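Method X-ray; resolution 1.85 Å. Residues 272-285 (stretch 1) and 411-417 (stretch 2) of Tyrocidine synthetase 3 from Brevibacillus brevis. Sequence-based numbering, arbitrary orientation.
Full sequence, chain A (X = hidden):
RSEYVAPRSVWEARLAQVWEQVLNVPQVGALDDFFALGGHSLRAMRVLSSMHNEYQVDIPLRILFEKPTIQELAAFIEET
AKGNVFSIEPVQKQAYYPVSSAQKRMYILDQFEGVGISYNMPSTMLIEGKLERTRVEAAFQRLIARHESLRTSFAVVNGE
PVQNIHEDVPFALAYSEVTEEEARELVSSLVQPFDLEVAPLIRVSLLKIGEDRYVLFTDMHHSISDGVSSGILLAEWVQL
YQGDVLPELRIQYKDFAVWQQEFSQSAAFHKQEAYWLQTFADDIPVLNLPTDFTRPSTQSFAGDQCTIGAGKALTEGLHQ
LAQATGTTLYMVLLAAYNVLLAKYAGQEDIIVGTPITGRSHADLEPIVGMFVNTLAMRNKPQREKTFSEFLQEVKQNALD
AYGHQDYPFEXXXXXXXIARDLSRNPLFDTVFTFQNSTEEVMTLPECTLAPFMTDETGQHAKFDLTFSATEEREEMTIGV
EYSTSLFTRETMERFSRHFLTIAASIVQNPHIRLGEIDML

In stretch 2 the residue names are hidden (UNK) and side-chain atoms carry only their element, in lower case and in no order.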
# COMPACT_ATOMS: atom_id res chain seq x y z
N GLN A 272 -16.72 1.54 -9.58
CA GLN A 272 -15.30 1.62 -9.17
C GLN A 272 -14.44 1.79 -10.41
O GLN A 272 -13.56 2.65 -10.44
CB GLN A 272 -14.84 0.37 -8.41
CG GLN A 272 -15.52 0.11 -7.07
CD GLN A 272 -15.10 1.07 -6.00
OE1 GLN A 272 -13.96 1.04 -5.54
NE2 GLN A 272 -16.02 1.93 -5.58
N GLU A 273 -14.70 0.96 -11.42
CA GLU A 273 -13.97 1.02 -12.68
C GLU A 273 -14.18 2.34 -13.41
O GLU A 273 -13.22 2.96 -13.87
CB GLU A 273 -14.42 -0.13 -13.59
CG GLU A 273 -13.83 -0.10 -14.99
CD GLU A 273 -14.21 -1.32 -15.80
OE1 GLU A 273 -13.32 -2.16 -16.05
OE2 GLU A 273 -15.40 -1.43 -16.18
N ALA A 274 -15.44 2.76 -13.52
CA ALA A 274 -15.83 3.96 -14.27
C ALA A 274 -15.05 5.19 -13.84
O ALA A 274 -14.65 5.99 -14.68
CB ALA A 274 -17.32 4.21 -14.14
N TYR A 275 -14.84 5.32 -12.53
CA TYR A 275 -14.06 6.44 -12.01
C TYR A 275 -12.67 6.51 -12.65
O TYR A 275 -12.23 7.57 -13.08
CB TYR A 275 -13.91 6.37 -10.48
CG TYR A 275 -12.95 7.41 -9.97
CD1 TYR A 275 -13.36 8.73 -9.76
CD2 TYR A 275 -11.61 7.11 -9.77
CE1 TYR A 275 -12.48 9.69 -9.34
CE2 TYR A 275 -10.71 8.07 -9.35
CZ TYR A 275 -11.15 9.35 -9.13
OH TYR A 275 -10.25 10.30 -8.71
N TRP A 276 -12.00 5.36 -12.73
CA TRP A 276 -10.64 5.30 -13.25
C TRP A 276 -10.58 5.47 -14.76
O TRP A 276 -9.66 6.11 -15.28
CB TRP A 276 -9.98 3.99 -12.83
CG TRP A 276 -9.76 3.94 -11.35
CD1 TRP A 276 -10.43 3.17 -10.45
CD2 TRP A 276 -8.84 4.73 -10.60
NE1 TRP A 276 -9.97 3.42 -9.18
CE2 TRP A 276 -8.99 4.38 -9.24
CE3 TRP A 276 -7.89 5.71 -10.94
CZ2 TRP A 276 -8.23 4.96 -8.22
CZ3 TRP A 276 -7.13 6.27 -9.93
CH2 TRP A 276 -7.31 5.90 -8.59
N LEU A 277 -11.56 4.92 -15.46
CA LEU A 277 -11.63 5.05 -16.92
C LEU A 277 -11.86 6.51 -17.30
O LEU A 277 -11.25 7.00 -18.24
CB LEU A 277 -12.70 4.13 -17.50
CG LEU A 277 -12.50 2.64 -17.24
CD1 LEU A 277 -13.51 1.82 -18.03
CD2 LEU A 277 -11.07 2.20 -17.56
N GLN A 278 -12.74 7.19 -16.57
CA GLN A 278 -12.98 8.62 -16.74
C GLN A 278 -11.71 9.42 -16.47
O GLN A 278 -11.33 10.28 -17.27
CB GLN A 278 -14.09 9.10 -15.80
CG GLN A 278 -15.50 8.65 -16.19
CD GLN A 278 -16.50 8.67 -15.03
OE1 GLN A 278 -17.61 8.16 -15.16
NE2 GLN A 278 -16.10 9.23 -13.89
N THR A 279 -11.07 9.15 -15.33
CA THR A 279 -9.86 9.85 -14.92
C THR A 279 -8.76 9.83 -15.99
O THR A 279 -8.05 10.82 -16.16
CB THR A 279 -9.30 9.29 -13.58
OG1 THR A 279 -10.23 9.53 -12.52
CG2 THR A 279 -7.96 9.93 -13.22
N PHE A 280 -8.64 8.72 -16.71
CA PHE A 280 -7.60 8.57 -17.74
C PHE A 280 -8.18 8.43 -19.16
O PHE A 280 -7.59 7.77 -20.02
CB PHE A 280 -6.72 7.36 -17.41
CG PHE A 280 -6.00 7.49 -16.10
CD1 PHE A 280 -6.37 6.73 -15.00
CD2 PHE A 280 -4.95 8.38 -15.95
CE1 PHE A 280 -5.71 6.86 -13.79
CE2 PHE A 280 -4.29 8.52 -14.75
CZ PHE A 280 -4.67 7.76 -13.66
N ALA A 281 -9.32 9.08 -19.40
CA ALA A 281 -10.01 8.99 -20.69
C ALA A 281 -9.32 9.81 -21.78
O ALA A 281 -9.34 9.44 -22.96
CB ALA A 281 -11.45 9.42 -20.53
N ASP A 282 -8.72 10.93 -21.37
CA ASP A 282 -8.09 11.87 -22.30
C ASP A 282 -6.62 11.50 -22.57
O ASP A 282 -6.26 10.32 -22.51
CB ASP A 282 -8.24 13.30 -21.75
CG ASP A 282 -7.59 13.48 -20.39
OD1 ASP A 282 -7.17 14.61 -20.07
OD2 ASP A 282 -7.52 12.49 -19.64
N ASP A 283 -5.78 12.49 -22.86
CA ASP A 283 -4.37 12.26 -23.19
C ASP A 283 -3.56 11.96 -21.93
O ASP A 283 -3.35 12.86 -21.11
CB ASP A 283 -3.77 13.47 -23.92
CG ASP A 283 -4.73 14.12 -24.89
OD1 ASP A 283 -5.25 13.41 -25.78
OD2 ASP A 283 -4.98 15.34 -24.74
N ILE A 284 -3.12 10.72 -21.78
CA ILE A 284 -2.37 10.29 -20.59
C ILE A 284 -0.92 10.80 -20.66
O ILE A 284 -0.19 10.44 -21.58
CB ILE A 284 -2.36 8.76 -20.43
CG1 ILE A 284 -3.79 8.23 -20.23
CG2 ILE A 284 -1.47 8.34 -19.26
CD1 ILE A 284 -3.87 6.73 -20.10
N PRO A 285 -0.51 11.63 -19.68
CA PRO A 285 0.81 12.25 -19.73
C PRO A 285 1.95 11.30 -19.37
O PRO A 285 1.81 10.47 -18.47
CB PRO A 285 0.70 13.35 -18.67
CG PRO A 285 -0.25 12.82 -17.69
CD PRO A 285 -1.26 12.03 -18.47
N UNK A 411 -6.57 -4.66 -13.78
CA UNK A 411 -7.71 -4.44 -14.67
C UNK A 411 -7.61 -3.11 -15.41
O UNK A 411 -7.92 -3.03 -16.60
c UNK A 411 -9.37 -5.91 -13.39
c UNK A 411 -9.48 -6.92 -14.51
c UNK A 411 -9.03 -4.52 -13.89
o UNK A 411 -10.05 -6.57 -15.57
o UNK A 411 -8.99 -8.05 -14.34
N UNK A 412 -7.19 -2.07 -14.69
CA UNK A 412 -7.06 -0.73 -15.27
C UNK A 412 -6.08 -0.72 -16.43
O UNK A 412 -6.37 -0.17 -17.49
c UNK A 412 -6.60 0.27 -14.20
c UNK A 412 -5.97 2.58 -13.49
c UNK A 412 -6.40 1.72 -14.67
c UNK A 412 -7.66 2.27 -15.32
N UNK A 413 -4.91 -1.33 -16.23
CA UNK A 413 -3.87 -1.37 -17.26
C UNK A 413 -4.37 -2.03 -18.54
O UNK A 413 -4.15 -1.51 -19.63
c UNK A 413 -1.88 -1.27 -15.71
c UNK A 413 -1.69 -2.49 -17.92
c UNK A 413 -2.62 -2.12 -16.75
N UNK A 414 -5.05 -3.16 -18.40
CA UNK A 414 -5.59 -3.89 -19.54
C UNK A 414 -6.77 -3.16 -20.19
O UNK A 414 -6.90 -3.15 -21.41
o UNK A 414 -2.66 -6.58 -19.62
o UNK A 414 -4.36 -6.72 -20.99
c UNK A 414 -3.89 -6.52 -19.85
c UNK A 414 -6.00 -5.30 -19.13
c UNK A 414 -4.84 -6.20 -18.71
N UNK A 415 -7.61 -2.53 -19.36
CA UNK A 415 -8.81 -1.85 -19.85
C UNK A 415 -8.48 -0.57 -20.62
O UNK A 415 -9.22 -0.20 -21.54
c UNK A 415 -9.75 -1.53 -18.68
c UNK A 415 -11.15 -1.08 -19.09
c UNK A 415 -13.42 -1.83 -19.86
n UNK A 415 -14.29 -3.03 -20.00
c UNK A 415 -11.97 -2.23 -19.66
N UNK A 416 -7.39 0.09 -20.26
CA UNK A 416 -6.96 1.32 -20.94
C UNK A 416 -6.24 1.06 -22.26
O UNK A 416 -5.83 2.01 -22.94
c UNK A 416 -6.07 2.16 -20.02
c UNK A 416 -6.76 2.85 -18.84
c UNK A 416 -7.77 3.87 -19.34
c UNK A 416 -5.73 3.50 -17.93
N UNK A 417 -6.08 -0.21 -22.63
CA UNK A 417 -5.25 -0.59 -23.77
C UNK A 417 -3.80 -0.26 -23.43
O UNK A 417 -3.35 -0.59 -22.33
c UNK A 417 -5.71 0.10 -25.06

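Position 411 carries three side-chain carbons in a row, the third bearing two oxygens, which is the carboxylate pattern of glutamate. Its CA-to-CB bond points toward stretch 1, yet it makes no direct contact: Glu411. Its closest approach, Glu411 CB to Glu273 OE1, is 5.4 Å. Both chi1 (-69°) and chi2 (-59°) are in the m well.

Position 412 has four carbons, forked at the second. The fork lies one carbon beyond CB, as leucine requires; isoleucine would branch at CB itself. One terminal carbon lies near CB of Trp276 and CD2 of Leu277, the other near the ring of Phe280. This is Leu412, with chi1 at 180° (t) and chi2 at 55° (p). Its CD1 is 3.8 Å from Trp276 CB and 4.1 Å from Leu277 CD2, while its CD2 is 4.3 Å from Phe280 CE1 and approaches that ring obliquely. The CA-to-CB bond runs sideways, but the end of the side chain comes nearer to stretch 1.

Position 413 shows one carbon carrying two more, three in all. Branching at CB with no oxygen identifies Val413. It is out of reach of stretch 1.

Position 414 repeats the pattern of three carbons ending in two oxygens. It too is out of reach of stretch 1, and the residue is Glu414, an exposed side chain that touches a crystal neighbour.

Position 415 has four carbons in an unbranched row ending in nitrogen, the signature of lysine. The chain passes Leu277 and ends near the carboxylate of Glu273. As Lys415, it places CG 3.6 Å from Leu277 CD2 and CE 3.8 Å from Glu273 OE1. The charged ends are close but do not form a salt bridge: Lys415 NZ stands 4.2 Å from Glu273 OE1, an oxygen already hydrogen-bonded elsewhere in the structure.

Position 416 again has four carbons forked at the second, and these carbons reach Leu277, Phe280 and Ile284. It is Leu416, with chi1 at -72° (m) and chi2 at 173° (t). Its CD2 is 4.1 Å from Leu277 CD2 and 4.0 Å from Phe280 O; its CD1 is 4.0 Å from Phe280 CB and 4.3 Å from Ile284 CD1.

Position 417 has a single side-chain carbon, hence Ala417. Its positive phi (66°) marks the departure from helical geometry, and it makes no contact with stretch 1.

The contact is a small apolar packing, burying 375 Å² in total, with no hydrogen bond across it. The helix axes approach to 10.7 Å and cross at -51°. Leu412 and Leu416 lie one helical turn apart, linked by the Leu416 N to Leu412 O hydrogen bond of 3.0 Å, so both reach the same surface. Leu277 CD2 touches both leucines and the aliphatic part of Lys415, while Phe280, just past its helix, also meets both leucines. Ile284 extends the apolar patch into the following loop.

Stretch 2, residues 411-417: ELVEKLA
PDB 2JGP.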